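Local coordinates for binary enterotoxin of Clostridium perfringens component a (Clostridium perfringens, PDB 5WTZ), which probably transfers ADP-ribose from NAD+ to actin as the enzymatic component of an iota-like binary enterotoxin, at residues A[81-89]-A[164-172]; A[5-13]-A[88-96]. One frame throughout, in Å; residues are numbered along the deposited sequence.

Interaction 1 (A[81-89]-A[164-172]); sequences TAVKKSMLT and TNTPAASYG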
loop_
_atom_site.group_PDB
_atom_site.type_symbol
_atom_site.label_atom_id
_atom_site.label_comp_id
_atom_site.label_asym_id
_atom_site.label_seq_id
_atom_site.Cartn_x
_atom_site.Cartn_y
_atom_site.Cartn_z
ATOM N N THR A 81 16.610 -2.954 11.118
ATOM C CA THR A 81 17.342 -2.453 12.285
ATOM C C THR A 81 18.593 -1.690 11.859
ATOM O O THR A 81 19.011 -0.741 12.525
ATOM C CB THR A 81 17.765 -3.575 13.253
ATOM O OG1 THR A 81 18.771 -4.392 12.638
ATOM C CG2 THR A 81 16.572 -4.420 13.653
ATOM N N ALA A 82 19.191 -2.104 10.747
ATOM C CA ALA A 82 20.385 -1.445 10.244
ATOM C C ALA A 82 20.091 0.005 9.868
ATOM O O ALA A 82 20.761 0.921 10.355
ATOM C CB ALA A 82 20.958 -2.204 9.049
ATOM N N VAL A 83 19.082 0.222 9.026
ATOM C CA VAL A 83 18.780 1.580 8.573
ATOM C C VAL A 83 18.249 2.453 9.710
ATOM O O VAL A 83 18.449 3.667 9.705
ATOM C CB VAL A 83 17.772 1.596 7.390
ATOM C CG1 VAL A 83 18.402 0.966 6.146
ATOM C CG2 VAL A 83 16.453 0.915 7.766
ATOM N N LYS A 84 17.600 1.842 10.698
ATOM C CA LYS A 84 17.113 2.596 11.856
ATOM C C LYS A 84 18.250 3.166 12.695
ATOM O O LYS A 84 18.023 4.010 13.559
ATOM C CB LYS A 84 16.206 1.725 12.734
ATOM C CG LYS A 84 14.795 1.588 12.191
ATOM C CD LYS A 84 13.967 0.587 12.979
ATOM C CE LYS A 84 12.549 0.543 12.439
ATOM N NZ LYS A 84 11.901 -0.793 12.556
ATOM N N LYS A 85 19.474 2.708 12.444
ATOM C CA LYS A 85 20.642 3.243 13.136
ATOM C C LYS A 85 21.220 4.415 12.351
ATOM O O LYS A 85 22.258 4.970 12.712
ATOM C CB LYS A 85 21.707 2.157 13.332
ATOM C CG LYS A 85 21.231 0.945 14.125
ATOM C CD LYS A 85 22.313 -0.133 14.214
ATOM C CE LYS A 85 21.824 -1.345 15.008
ATOM N NZ LYS A 85 22.867 -2.413 15.124
ATOM N N SER A 86 20.540 4.784 11.271
ATOM C CA SER A 86 21.006 5.849 10.394
ATOM C C SER A 86 19.858 6.800 10.055
ATOM O O SER A 86 19.516 6.985 8.889
ATOM C CB SER A 86 21.609 5.260 9.112
ATOM O OG SER A 86 22.281 6.257 8.363
ATOM N N MET A 87 19.270 7.404 11.085
ATOM C CA MET A 87 18.146 8.315 10.893
ATOM C C MET A 87 18.595 9.721 10.498
ATOM O O MET A 87 19.599 10.225 10.995
ATOM C CB MET A 87 17.304 8.374 12.166
ATOM C CG MET A 87 16.686 7.046 12.542
ATOM S SD MET A 87 15.706 7.157 14.044
ATOM C CE MET A 87 14.808 5.607 13.952
ATOM N N LEU A 88 17.843 10.349 9.599
ATOM C CA LEU A 88 18.142 11.715 9.172
ATOM C C LEU A 88 18.031 12.697 10.335
ATOM O O LEU A 88 17.089 12.623 11.124
ATOM C CB LEU A 88 17.202 12.145 8.046
ATOM C CG LEU A 88 17.210 11.339 6.744
ATOM C CD1 LEU A 88 16.263 11.996 5.771
ATOM C CD2 LEU A 88 18.618 11.250 6.165
ATOM N N THR A 89 18.999 13.606 10.444
ATOM C CA THR A 89 18.983 14.621 11.499
ATOM C C THR A 89 18.039 15.760 11.122
ATOM O O THR A 89 17.540 16.490 11.975
ATOM C CB THR A 89 20.386 15.189 11.751
ATOM O OG1 THR A 89 20.888 15.765 10.538
ATOM C CG2 THR A 89 21.333 14.092 12.214
ATOM N N THR A 164 12.716 14.544 8.780
ATOM C CA THR A 164 13.608 14.300 9.909
ATOM C C THR A 164 13.350 12.934 10.557
ATOM O O THR A 164 12.204 12.496 10.641
ATOM C CB THR A 164 13.447 15.419 10.972
ATOM O OG1 THR A 164 13.809 16.673 10.390
ATOM C CG2 THR A 164 14.340 15.173 12.174
ATOM N N ASN A 165 14.427 12.267 10.976
ATOM C CA ASN A 165 14.378 10.976 11.677
ATOM C C ASN A 165 13.969 9.787 10.811
ATOM O O ASN A 165 13.754 8.691 11.324
ATOM C CB ASN A 165 13.452 11.068 12.889
ATOM C CG ASN A 165 13.983 12.008 13.941
ATOM O OD1 ASN A 165 15.195 12.093 14.153
ATOM N ND2 ASN A 165 13.085 12.735 14.597
ATOM N N THR A 166 13.864 9.995 9.503
ATOM C CA THR A 166 13.669 8.881 8.579
ATOM C C THR A 166 14.903 7.989 8.603
ATOM O O THR A 166 16.006 8.482 8.453
ATOM C CB THR A 166 13.435 9.345 7.122
ATOM O OG1 THR A 166 12.305 10.218 7.059
ATOM C CG2 THR A 166 13.193 8.150 6.205
ATOM N N PRO A 167 14.712 6.677 8.801
ATOM C CA PRO A 167 15.797 5.716 8.607
ATOM C C PRO A 167 16.225 5.718 7.149
ATOM O O PRO A 167 15.450 5.299 6.291
ATOM C CB PRO A 167 15.161 4.380 9.001
ATOM C CG PRO A 167 13.996 4.747 9.841
ATOM C CD PRO A 167 13.478 6.011 9.233
ATOM N N ALA A 168 17.435 6.193 6.880
ATOM C CA ALA A 168 17.900 6.422 5.522
ATOM C C ALA A 168 19.408 6.261 5.479
ATOM O O ALA A 168 20.146 7.230 5.668
ATOM C CB ALA A 168 17.498 7.805 5.049
ATOM N N ALA A 169 19.870 5.039 5.244
ATOM C CA ALA A 169 21.294 4.735 5.346
ATOM C C ALA A 169 22.042 4.971 4.033
ATOM O O ALA A 169 21.522 4.686 2.949
ATOM C CB ALA A 169 21.480 3.303 5.811
ATOM N N SER A 170 23.260 5.501 4.141
ATOM C CA SER A 170 24.139 5.685 2.988
ATOM C C SER A 170 24.884 4.384 2.732
ATOM O O SER A 170 25.509 3.829 3.636
ATOM C CB SER A 170 25.130 6.834 3.212
ATOM O OG SER A 170 24.516 8.103 3.027
ATOM N N TYR A 171 24.811 3.894 1.500
ATOM C CA TYR A 171 25.371 2.588 1.175
ATOM C C TYR A 171 25.657 2.457 -0.322
ATOM O O TYR A 171 25.290 3.328 -1.119
ATOM C CB TYR A 171 24.409 1.483 1.626
ATOM C CG TYR A 171 23.378 1.120 0.576
ATOM C CD1 TYR A 171 22.326 1.976 0.280
ATOM C CD2 TYR A 171 23.470 -0.076 -0.129
ATOM C CE1 TYR A 171 21.381 1.649 -0.684
ATOM C CE2 TYR A 171 22.537 -0.409 -1.090
ATOM C CZ TYR A 171 21.492 0.456 -1.367
ATOM O OH TYR A 171 20.563 0.120 -2.329
ATOM N N GLY A 172 26.316 1.364 -0.696
ATOM C CA GLY A 172 26.591 1.075 -2.093
ATOM C C GLY A 172 28.028 0.660 -2.341
ATOM O O GLY A 172 28.844 0.648 -1.414
HETATM O O HOH W 1 24.260 5.263 6.878
#

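Interaction 2 (A[5-13]-A[88-96]); sequences DDNRPMDFA and LTKPLYVYY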
loop_
_atom_site.group_PDB
_atom_site.type_symbol
_atom_site.label_atom_id
_atom_site.label_comp_id
_atom_site.label_asym_id
_atom_site.label_seq_id
_atom_site.Cartn_x
_atom_site.Cartn_y
_atom_site.Cartn_z
ATOM N N ASP A 5 26.865 16.582 8.864
ATOM C CA ASP A 5 25.424 16.358 9.010
ATOM C C ASP A 5 24.706 17.675 9.312
ATOM O O ASP A 5 23.629 17.939 8.780
ATOM C CB ASP A 5 25.117 15.339 10.111
ATOM C CG ASP A 5 25.328 13.911 9.664
ATOM O OD1 ASP A 5 25.409 13.672 8.443
ATOM O OD2 ASP A 5 25.395 13.021 10.536
ATOM N N ASP A 6 25.314 18.500 10.161
ATOM C CA ASP A 6 24.733 19.785 10.540
ATOM C C ASP A 6 24.820 20.822 9.424
ATOM O O ASP A 6 23.926 21.652 9.272
ATOM C CB ASP A 6 25.415 20.328 11.799
ATOM C CG ASP A 6 25.035 19.558 13.050
ATOM O OD1 ASP A 6 23.961 18.924 13.052
ATOM O OD2 ASP A 6 25.804 19.595 14.036
ATOM N N ASN A 7 25.892 20.767 8.636
ATOM C CA ASN A 7 26.135 21.792 7.625
ATOM C C ASN A 7 25.654 21.418 6.216
ATOM O O ASN A 7 25.737 22.225 5.286
ATOM C CB ASN A 7 27.628 22.132 7.586
ATOM C CG ASN A 7 28.119 22.772 8.881
ATOM O OD1 ASN A 7 27.327 23.281 9.681
ATOM N ND2 ASN A 7 29.430 22.752 9.088
ATOM N N ARG A 8 25.148 20.203 6.049
ATOM C CA ARG A 8 24.684 19.777 4.730
ATOM C C ARG A 8 23.399 20.507 4.352
ATOM O O ARG A 8 22.613 20.883 5.225
ATOM C CB ARG A 8 24.465 18.262 4.682
ATOM C CG ARG A 8 23.199 17.767 5.364
ATOM C CD ARG A 8 22.696 16.514 4.675
ATOM N NE ARG A 8 21.732 15.784 5.484
ATOM C CZ ARG A 8 20.415 15.966 5.415
ATOM N NH1 ARG A 8 19.905 16.866 4.583
ATOM N NH2 ARG A 8 19.611 15.249 6.185
ATOM N N PRO A 9 23.189 20.730 3.046
ATOM C CA PRO A 9 21.914 21.297 2.595
ATOM C C PRO A 9 20.762 20.323 2.794
ATOM O O PRO A 9 20.975 19.162 3.140
ATOM C CB PRO A 9 22.152 21.555 1.106
ATOM C CG PRO A 9 23.211 20.566 0.723
ATOM C CD PRO A 9 24.115 20.500 1.924
ATOM N N MET A 10 19.545 20.805 2.580
ATOM C CA MET A 10 18.375 19.950 2.614
ATOM C C MET A 10 18.342 19.120 1.333
ATOM O O MET A 10 17.979 17.937 1.343
ATOM C CB MET A 10 17.113 20.799 2.765
ATOM C CG MET A 10 15.856 20.027 3.066
ATOM S SD MET A 10 14.443 21.134 3.289
ATOM C CE MET A 10 14.785 21.786 4.921
ATOM N N ASP A 11 18.752 19.763 0.239
ATOM C CA ASP A 11 18.727 19.192 -1.108
ATOM C C ASP A 11 20.104 19.323 -1.776
ATOM O O ASP A 11 20.524 20.429 -2.121
ATOM C CB ASP A 11 17.652 19.899 -1.941
ATOM C CG ASP A 11 17.284 19.150 -3.208
ATOM O OD1 ASP A 11 18.072 18.294 -3.676
ATOM O OD2 ASP A 11 16.187 19.424 -3.745
ATOM N N PHE A 12 20.803 18.199 -1.953
ATOM C CA PHE A 12 22.134 18.196 -2.578
ATOM C C PHE A 12 22.063 18.565 -4.056
ATOM O O PHE A 12 23.079 18.895 -4.668
ATOM C CB PHE A 12 22.818 16.830 -2.420
ATOM C CG PHE A 12 23.439 16.626 -1.072
ATOM C CD1 PHE A 12 24.532 17.377 -0.679
ATOM C CD2 PHE A 12 22.917 15.698 -0.187
ATOM C CE1 PHE A 12 25.101 17.199 0.571
ATOM C CE2 PHE A 12 23.478 15.515 1.061
ATOM C CZ PHE A 12 24.572 16.264 1.441
ATOM N N ALA A 13 20.852 18.511 -4.605
ATOM C CA ALA A 13 20.562 18.928 -5.971
ATOM C C ALA A 13 21.498 18.262 -6.985
ATOM O O ALA A 13 21.132 17.272 -7.606
ATOM C CB ALA A 13 20.635 20.438 -6.080
ATOM N N LEU A 88 17.843 10.349 9.599
ATOM C CA LEU A 88 18.142 11.715 9.172
ATOM C C LEU A 88 18.031 12.697 10.335
ATOM O O LEU A 88 17.089 12.623 11.124
ATOM C CB LEU A 88 17.202 12.145 8.046
ATOM C CG LEU A 88 17.210 11.339 6.744
ATOM C CD1 LEU A 88 16.263 11.996 5.771
ATOM C CD2 LEU A 88 18.618 11.250 6.165
ATOM N N THR A 89 18.999 13.606 10.444
ATOM C CA THR A 89 18.983 14.621 11.499
ATOM C C THR A 89 18.039 15.760 11.122
ATOM O O THR A 89 17.540 16.490 11.975
ATOM C CB THR A 89 20.386 15.189 11.751
ATOM O OG1 THR A 89 20.888 15.765 10.538
ATOM C CG2 THR A 89 21.333 14.092 12.214
ATOM N N LYS A 90 17.803 15.890 9.823
ATOM C CA LYS A 90 16.972 16.943 9.268
ATOM C C LYS A 90 16.519 16.449 7.895
ATOM O O LYS A 90 17.087 15.479 7.382
ATOM C CB LYS A 90 17.749 18.259 9.168
ATOM C CG LYS A 90 18.907 18.227 8.188
ATOM C CD LYS A 90 20.061 19.078 8.689
ATOM C CE LYS A 90 20.962 19.538 7.553
ATOM N NZ LYS A 90 20.411 20.751 6.865
ATOM N N PRO A 91 15.499 17.097 7.299
ATOM C CA PRO A 91 15.005 16.636 5.997
ATOM C C PRO A 91 16.070 16.453 4.911
ATOM O O PRO A 91 17.067 17.187 4.858
ATOM C CB PRO A 91 14.032 17.742 5.601
ATOM C CG PRO A 91 13.474 18.180 6.898
ATOM C CD PRO A 91 14.655 18.180 7.833
ATOM N N LEU A 92 15.835 15.464 4.052
ATOM C CA LEU A 92 16.702 15.182 2.914
ATOM C C LEU A 92 15.857 14.924 1.670
ATOM O O LEU A 92 15.002 14.039 1.672
ATOM C CB LEU A 92 17.594 13.968 3.195
ATOM C CG LEU A 92 18.548 13.542 2.068
ATOM C CD1 LEU A 92 19.720 14.490 2.007
ATOM C CD2 LEU A 92 19.024 12.099 2.233
ATOM N N TYR A 93 16.089 15.686 0.607
ATOM C CA TYR A 93 15.471 15.364 -0.675
ATOM C C TYR A 93 16.281 14.296 -1.416
ATOM O O TYR A 93 17.519 14.331 -1.446
ATOM C CB TYR A 93 15.324 16.611 -1.543
ATOM C CG TYR A 93 14.367 17.651 -1.028
ATOM C CD1 TYR A 93 14.786 18.621 -0.127
ATOM C CD2 TYR A 93 13.042 17.688 -1.461
ATOM C CE1 TYR A 93 13.918 19.581 0.333
ATOM C CE2 TYR A 93 12.170 18.654 -1.003
ATOM C CZ TYR A 93 12.620 19.597 -0.101
ATOM O OH TYR A 93 11.776 20.567 0.377
ATOM N N VAL A 94 15.581 13.336 -2.007
ATOM C CA VAL A 94 16.229 12.276 -2.757
ATOM C C VAL A 94 15.578 12.138 -4.122
ATOM O O VAL A 94 14.508 12.711 -4.354
ATOM C CB VAL A 94 16.186 10.936 -2.006
ATOM C CG1 VAL A 94 17.067 11.014 -0.762
ATOM C CG2 VAL A 94 14.753 10.551 -1.649
ATOM N N TYR A 95 16.234 11.389 -5.010
ATOM C CA TYR A 95 15.868 11.310 -6.426
ATOM C C TYR A 95 15.775 9.875 -6.928
ATOM O O TYR A 95 16.548 9.007 -6.509
ATOM C CB TYR A 95 16.887 12.083 -7.277
ATOM C CG TYR A 95 16.976 13.548 -6.924
ATOM C CD1 TYR A 95 17.764 13.979 -5.866
ATOM C CD2 TYR A 95 16.261 14.498 -7.638
ATOM C CE1 TYR A 95 17.844 15.314 -5.531
ATOM C CE2 TYR A 95 16.348 15.845 -7.316
ATOM C CZ TYR A 95 17.132 16.245 -6.256
ATOM O OH TYR A 95 17.215 17.582 -5.914
ATOM N N TYR A 96 14.818 9.620 -7.816
ATOM C CA TYR A 96 14.810 8.388 -8.599
ATOM C C TYR A 96 13.840 8.497 -9.762
ATOM O O TYR A 96 12.760 9.089 -9.637
ATOM C CB TYR A 96 14.462 7.163 -7.742
ATOM C CG TYR A 96 13.109 7.203 -7.068
ATOM C CD1 TYR A 96 12.928 7.865 -5.862
ATOM C CD2 TYR A 96 12.019 6.546 -7.619
ATOM C CE1 TYR A 96 11.679 7.890 -5.229
ATOM C CE2 TYR A 96 10.785 6.568 -7.002
ATOM C CZ TYR A 96 10.617 7.231 -5.815
ATOM O OH TYR A 96 9.380 7.230 -5.220
HETATM O O HOH W 2 21.696 14.325 8.021
HETATM O O HOH W 3 20.108 15.079 -1.095
#

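Interaction 1 (A[81-89]-A[164-172])
Leu88 and Thr166 lead the polar contact: Leu88 N donates to Thr166 O at 2.9 Å, and two further backbone bonds flank it. Ala168 N reaches Ser86 O at 3.0 Å, nearly straight at the hydrogen (169°) but coming from above the carbonyl plane, while Asn165 N closes on Leu88 O at 2.7 Å. Between them Met87 CA turns its hydrogen to Thr166 O. One more polar link runs through a water held by Ser86 OG and Ser170 N; Ser86 OG is put beside its own carbonyl carbon by a chi1 of -169°, next to Ala169 CA. Met87 and Pro167 form a single beta bridge, so the chain leaving helix 70-83 through a type I turn, Val83 to Ser86, runs briefly along the residues that lead into strand 168-171, an outermost strand of the three-stranded sheet in the N-terminal ADP-ribosyltransferase-family region. Val83 lies across the Pro167 ring, its CG2 3.9 Å from Pro167 CB, and its other branch, CG1, meets Ala169 CB. Leu88 lies alongside Thr166 and brings CD2 to 3.8 Å from Ala168 CB. At the margin, the extended Met87 side chain runs past Asn165 O. Trp30 of helix 16-31 packs on Ser86 and Ala169.

Interaction 2 (A[5-13]-A[88-96])
Arg8 and Lys90 run antiparallel to each other, each reaching for the other's backbone. Lys90 bends at chi2 and chi4 to bring NZ 2.7 Å from Arg8 O, and Arg8 NH2 donates to Lys90 O at 2.8 Å. The guanidinium is sandwiched, Lys90 CG over one face and Leu92 CD1 over the opposite one, and two carbonyls near its plane hold its rotation: NH1 gives bonds to Pro91 O (2.9 Å, 167° at the hydrogen) and to Pro9 O. A water joins Arg8 NE to Thr89 OG1. This N-terminal segment runs beside strand 92-98, an outermost strand of the five-stranded mixed sheet in the N-terminal ADP-ribosyltransferase-family region, and Tyr93 N donates to Met10 O at 3.0 Å. Met10 meets the edge of the Tyr93 ring in a Met-aromatic contact, SD 4.7 Å from the ring centroid. The Asp11 side chain, CG anti to the backbone N (chi1 -164°), comes in roughly perpendicular to that of Tyr95; OD1 takes the Tyr95 OH hydrogen on its syn lone pair at 2.5 Å. From above the carboxylate plane, Ala13 N reaches the same oxygen, completing an Asx turn. Asp11 OD2 is hydrogen-bonded to His159 NE2, whose ring stacks with those of Tyr93 and Tyr95.

How the interactions relate
From the N terminus, segment 5-13 carries the chain out of helix 3-7; the chain then passes through the mostly helical run that ends in helix 70-83 and returns at 88-96, where interaction 2 closes the first loop. Interaction 1 starts at 81-89, before that closure is complete, and closes only at 164-172, so the two loops cross. They share Leu88 and Thr89, and their centres lie 12 Å apart. The connection between helix 70-83 and strand 92-98 thus touches the lead-in to strand 168-171, while its end and the strand that follows meet the N-terminal segment. Direct packing of Thr164 OG1 on Pro91 CD, 3.1 Å apart, joins the contacts.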